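Side-chain contacts in GEO10716p1 (Drosophila melanogaster, PDB 7BTG), which probably removes phosphate from phosphorylated arginine in proteins, as a member of the low molecular weight protein tyrosine phosphatase family: residues 135-138 with 139-143; 146-149 with 150-153. The protein carries 1 engineered substitution. All coordinates share one frame; numbering follows the deposited sequence.

Interaction 1 of 2, residues 135-138 with 139-143; sequences FNAA and YLQIL
Ala-138 and Ile-142 meet one turn apart on helix 133-154. Ala-138 CB lies 4.3 Å from Ile-142 CD1, a loose apolar touch on the buried side. The backbone holds them closer: Ile-142 N donates to Ala-138 O at 2.8 Å. The side chain of Ile-142 reaches back over the same carbonyl. Its CG1 sits beside the backbone N (chi1 -70°), and this brings CG1 to 3.1 Å from Ala-138 O. Leu-140 does much the same with the carbonyl of Asn-136, where its CG comes within 3.4 Å of Asn-136 O. Tyr-139 differs. Its CG stands anti to the backbone N (chi1 174°), and the ring leads away from the preceding turn. Tyr-139 N still donates to Phe-135 O at 2.8 Å.

The chain of Gln-141 is extended beyond CG and lies alongside the turn of Ala-137. Its N donates to Ala-137 O at 2.9 Å, and the bond is almost straight (176°). The carboxamide oxygen OE1 lies 3.4 Å from Ala-137 O, where two acceptors merely pass each other. NE2 faces elsewhere and is hydrogen-bonded to the carbonyls of Asp-120 and Ile-122. An alanine here is likely to leave those two carbonyls without this donor and to loosen the tie between helix and loop.

Phe-135, Tyr-139 and Ile-142 turn to the protein. Ile-142 packs on Ala-17 and Ile-20 of helix 13-27, Tyr-139 stacks with His-60, and Phe-135 touches Leu-56. The arrangement is that of one face of an alpha helix with i to i+4 hydrogen bonds, packed on helices 13-27 and 51-58.

Interaction 2 of 2, residues 146-149 with 150-153; sequences CERF and LQHY
This is a local contact between successive turns near the C-terminal end of helix 133-154, the last helix of the chain. Leu-150 N donates to Cys-146 O at 3.0 Å, and Gln-151 N to Glu-147 O at 3.1 Å. The side chain of Leu-150 bends back the same way. Its CG lies beside the backbone N (chi1 -72°) and comes within 3.4 Å of Cys-146 O.

The pattern becomes less regular at His-152. Its N makes two weak bonds, to Arg-148 O and to Phe-149 O, each with an angle of 132°. Phe-149 O also accepts from Tyr-153 N at 3.0 Å, so this carbonyl takes two donors. The imidazole lies back over the preceding turn, with CE1 4.1 Å from Arg-148 CB.

Arg-148 and Gln-151 run side by side in the same direction. Their end planes are turned 80° apart, and NH1 of Arg-148 stays 4.0 Å from OE1 of Gln-151, too far to bond. Arg-148 instead forms a salt bridge through NE with Glu-144.

The other side is apolar. Phe-149 meets Tyr-81, Phe-83 and Tyr-114 edge-to-face, while Leu-150 packs on Leu-21 and Leu-24. The C-terminal alpha helix, packed on helix 13-27 beside a parallel beta sheet, is characteristic of the alpha/beta fold of the low molecular weight phosphatases.

Overall arrangement
Interactions 1 and 2 follow each other along helix 133-154, with centres about 16 Å apart. Each is partly buried. The outer side of interaction 1 carries Ala-137 and Leu-140 beside partly exposed Asn-136 and Gln-141; that of interaction 2 is more polar, with Gln-151, His-152 and Tyr-153 beside partly exposed Glu-147 and Arg-148. Both pack on helix 13-27. Interaction 1 also meets helix 51-58, whereas interaction 2 meets aromatic residues of strand 81-84. In residues 135-143 a glutamine amide ties the helix to loop carbonyls. In residues 146-153 an arginine pairs with a glutamate of the same helix. Backbone bonding across interaction 1 is regular, while interaction 2 includes weak, shared bonds close to the helix end.

Interaction 1 of 2, residues 135-138 with 139-143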
loop_
_atom_site.group_PDB
_atom_site.type_symbol
_atom_site.label_atom_id
_atom_site.label_comp_id
_atom_site.label_asym_id
_atom_site.label_seq_id
_atom_site.Cartn_x
_atom_site.Cartn_y
_atom_site.Cartn_z
ATOM N N PHE A 135 -10.783 -9.068 4.018
ATOM C CA PHE A 135 -9.359 -8.999 4.316
ATOM C C PHE A 135 -8.591 -10.074 3.562
ATOM O O PHE A 135 -7.459 -9.843 3.128
ATOM C CB PHE A 135 -9.118 -9.136 5.812
ATOM C CG PHE A 135 -9.132 -7.833 6.550
ATOM C CD1 PHE A 135 -7.962 -7.112 6.733
ATOM C CD2 PHE A 135 -10.319 -7.328 7.066
ATOM C CE1 PHE A 135 -7.971 -5.917 7.412
ATOM C CE2 PHE A 135 -10.336 -6.123 7.738
ATOM C CZ PHE A 135 -9.155 -5.422 7.917
ATOM N N ASN A 136 -9.200 -11.249 3.379
ATOM C CA ASN A 136 -8.493 -12.364 2.754
ATOM C C ASN A 136 -8.269 -12.103 1.276
ATOM O O ASN A 136 -7.164 -12.299 0.765
ATOM C CB ASN A 136 -9.264 -13.671 2.965
ATOM C CG ASN A 136 -9.203 -14.152 4.399
ATOM O OD1 ASN A 136 -8.175 -14.011 5.065
ATOM N ND2 ASN A 136 -10.301 -14.697 4.889
ATOM N N ALA A 137 -9.311 -11.656 0.571
ATOM C CA ALA A 137 -9.130 -11.247 -0.817
ATOM C C ALA A 137 -8.069 -10.154 -0.941
ATOM O O ALA A 137 -7.200 -10.216 -1.822
ATOM C CB ALA A 137 -10.459 -10.769 -1.400
ATOM N N ALA A 138 -8.121 -9.144 -0.066
ATOM C CA ALA A 138 -7.162 -8.047 -0.167
ATOM C C ALA A 138 -5.745 -8.538 0.076
ATOM O O ALA A 138 -4.802 -8.111 -0.604
ATOM C CB ALA A 138 -7.517 -6.934 0.825
ATOM N N TYR A 139 -5.571 -9.419 1.059
ATOM C CA TYR A 139 -4.244 -9.943 1.331
ATOM C C TYR A 139 -3.678 -10.634 0.100
ATOM O O TYR A 139 -2.515 -10.421 -0.257
ATOM C CB TYR A 139 -4.297 -10.902 2.517
ATOM C CG TYR A 139 -2.981 -11.600 2.761
ATOM C CD1 TYR A 139 -2.673 -12.793 2.115
ATOM C CD2 TYR A 139 -2.045 -11.071 3.633
ATOM C CE1 TYR A 139 -1.478 -13.424 2.323
ATOM C CE2 TYR A 139 -0.840 -11.703 3.843
ATOM C CZ TYR A 139 -0.566 -12.877 3.185
ATOM O OH TYR A 139 0.632 -13.523 3.383
ATOM N N LEU A 140 -4.495 -11.458 -0.564
ATOM C CA LEU A 140 -4.028 -12.198 -1.735
ATOM C C LEU A 140 -3.724 -11.259 -2.896
ATOM O O LEU A 140 -2.676 -11.388 -3.542
ATOM C CB LEU A 140 -5.064 -13.252 -2.146
ATOM C CG LEU A 140 -5.312 -14.411 -1.155
ATOM C CD1 LEU A 140 -6.631 -15.138 -1.449
ATOM C CD2 LEU A 140 -4.145 -15.422 -1.112
ATOM N N GLN A 141 -4.625 -10.304 -3.173
ATOM C CA GLN A 141 -4.350 -9.299 -4.199
ATOM C C GLN A 141 -3.083 -8.517 -3.887
ATOM O O GLN A 141 -2.294 -8.215 -4.788
ATOM C CB GLN A 141 -5.516 -8.322 -4.335
ATOM C CG GLN A 141 -6.637 -8.709 -5.265
ATOM C CD GLN A 141 -7.888 -7.850 -5.023
ATOM O OE1 GLN A 141 -8.348 -7.721 -3.897
ATOM N NE2 GLN A 141 -8.423 -7.250 -6.084
ATOM N N ILE A 142 -2.881 -8.161 -2.622
ATOM C CA ILE A 142 -1.714 -7.361 -2.272
ATOM C C ILE A 142 -0.446 -8.197 -2.408
ATOM O O ILE A 142 0.585 -7.718 -2.899
ATOM C CB ILE A 142 -1.871 -6.771 -0.856
ATOM C CG1 ILE A 142 -2.957 -5.685 -0.819
ATOM C CG2 ILE A 142 -0.572 -6.174 -0.397
ATOM C CD1 ILE A 142 -3.472 -5.367 0.600
ATOM N N LEU A 143 -0.507 -9.458 -1.988
ATOM C CA LEU A 143 0.659 -10.330 -2.076
ATOM C C LEU A 143 1.083 -10.540 -3.530
ATOM O O LEU A 143 2.247 -10.328 -3.878
ATOM C CB LEU A 143 0.356 -11.664 -1.400
ATOM C CG LEU A 143 1.477 -12.696 -1.405
ATOM C CD1 LEU A 143 2.755 -12.070 -0.874
ATOM C CD2 LEU A 143 1.046 -13.862 -0.553
#

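Interaction 2 of 2, residues 146-149 with 150-153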
loop_
_atom_site.group_PDB
_atom_site.type_symbol
_atom_site.label_atom_id
_atom_site.label_comp_id
_atom_site.label_asym_id
_atom_site.label_seq_id
_atom_site.Cartn_x
_atom_site.Cartn_y
_atom_site.Cartn_z
ATOM N N CYS A 146 2.507 -7.195 -4.978
ATOM C CA CYS A 146 3.883 -6.922 -4.574
ATOM C C CYS A 146 4.863 -7.882 -5.251
ATOM O O CYS A 146 5.987 -7.500 -5.598
ATOM C CB CYS A 146 4.031 -7.030 -3.052
ATOM S SG CYS A 146 3.237 -5.740 -2.072
ATOM N N GLU A 147 4.473 -9.147 -5.405
ATOM C CA GLU A 147 5.377 -10.112 -6.026
ATOM C C GLU A 147 5.689 -9.732 -7.464
ATOM O O GLU A 147 6.858 -9.659 -7.857
ATOM C CB GLU A 147 4.770 -11.503 -5.965
ATOM C CG GLU A 147 4.525 -11.945 -4.567
ATOM C CD GLU A 147 4.757 -13.396 -4.381
ATOM O OE1 GLU A 147 5.856 -13.864 -4.740
ATOM O OE2 GLU A 147 3.824 -14.067 -3.899
ATOM N N ARG A 148 4.656 -9.473 -8.268
ATOM C CA ARG A 148 4.930 -9.111 -9.655
ATOM C C ARG A 148 5.641 -7.772 -9.748
ATOM O O ARG A 148 6.472 -7.579 -10.639
ATOM C CB ARG A 148 3.636 -9.122 -10.467
ATOM C CG ARG A 148 3.014 -10.496 -10.455
ATOM C CD ARG A 148 2.082 -10.747 -11.587
ATOM N NE ARG A 148 1.511 -12.084 -11.465
ATOM C CZ ARG A 148 2.081 -13.192 -11.935
ATOM N NH1 ARG A 148 3.238 -13.128 -12.569
ATOM N NH2 ARG A 148 1.491 -14.365 -11.769
ATOM N N PHE A 149 5.367 -6.857 -8.819
ATOM C CA PHE A 149 6.068 -5.578 -8.825
ATOM C C PHE A 149 7.567 -5.763 -8.617
ATOM O O PHE A 149 8.380 -5.123 -9.294
ATOM C CB PHE A 149 5.495 -4.646 -7.756
ATOM C CG PHE A 149 6.398 -3.479 -7.436
ATOM C CD1 PHE A 149 7.046 -3.400 -6.213
ATOM C CD2 PHE A 149 6.624 -2.494 -8.363
ATOM C CE1 PHE A 149 7.873 -2.343 -5.906
ATOM C CE2 PHE A 149 7.465 -1.426 -8.073
ATOM C CZ PHE A 149 8.091 -1.356 -6.844
ATOM N N LEU A 150 7.952 -6.613 -7.660
ATOM C CA LEU A 150 9.376 -6.813 -7.395
ATOM C C LEU A 150 10.056 -7.481 -8.583
ATOM O O LEU A 150 11.166 -7.100 -8.971
ATOM C CB LEU A 150 9.561 -7.654 -6.134
ATOM C CG LEU A 150 9.274 -7.057 -4.757
ATOM C CD1 LEU A 150 9.160 -8.187 -3.757
ATOM C CD2 LEU A 150 10.370 -6.090 -4.340
ATOM N N GLN A 151 9.385 -8.471 -9.174
ATOM C CA GLN A 151 9.869 -9.135 -10.374
ATOM C C GLN A 151 10.148 -8.143 -11.484
ATOM O O GLN A 151 11.071 -8.349 -12.279
ATOM C CB GLN A 151 8.835 -10.166 -10.824
ATOM C CG GLN A 151 9.233 -11.001 -12.016
ATOM C CD GLN A 151 8.044 -11.371 -12.896
ATOM O OE1 GLN A 151 7.030 -11.876 -12.410
ATOM N NE2 GLN A 151 8.161 -11.106 -14.197
ATOM N N HIS A 152 9.378 -7.051 -11.547
ATOM C CA HIS A 152 9.529 -6.092 -12.636
ATOM C C HIS A 152 10.609 -5.064 -12.352
ATOM O O HIS A 152 11.273 -4.603 -13.284
ATOM C CB HIS A 152 8.204 -5.378 -12.906
ATOM C CG HIS A 152 7.119 -6.285 -13.404
ATOM N ND1 HIS A 152 7.098 -7.640 -13.137
ATOM C CD2 HIS A 152 6.023 -6.034 -14.160
ATOM C CE1 HIS A 152 6.032 -8.184 -13.701
ATOM N NE2 HIS A 152 5.364 -7.231 -14.329
ATOM N N TYR A 153 10.807 -4.694 -11.084
ATOM C CA TYR A 153 11.803 -3.675 -10.779
ATOM C C TYR A 153 13.216 -4.235 -10.872
ATOM O O TYR A 153 14.141 -3.513 -11.257
ATOM C CB TYR A 153 11.536 -3.072 -9.397
ATOM C CG TYR A 153 12.752 -2.453 -8.737
ATOM C CD1 TYR A 153 13.076 -1.112 -8.924
ATOM C CD2 TYR A 153 13.580 -3.221 -7.922
ATOM C CE1 TYR A 153 14.200 -0.557 -8.307
ATOM C CE2 TYR A 153 14.693 -2.683 -7.314
ATOM C CZ TYR A 153 15.003 -1.355 -7.503
ATOM O OH TYR A 153 16.128 -0.847 -6.878
#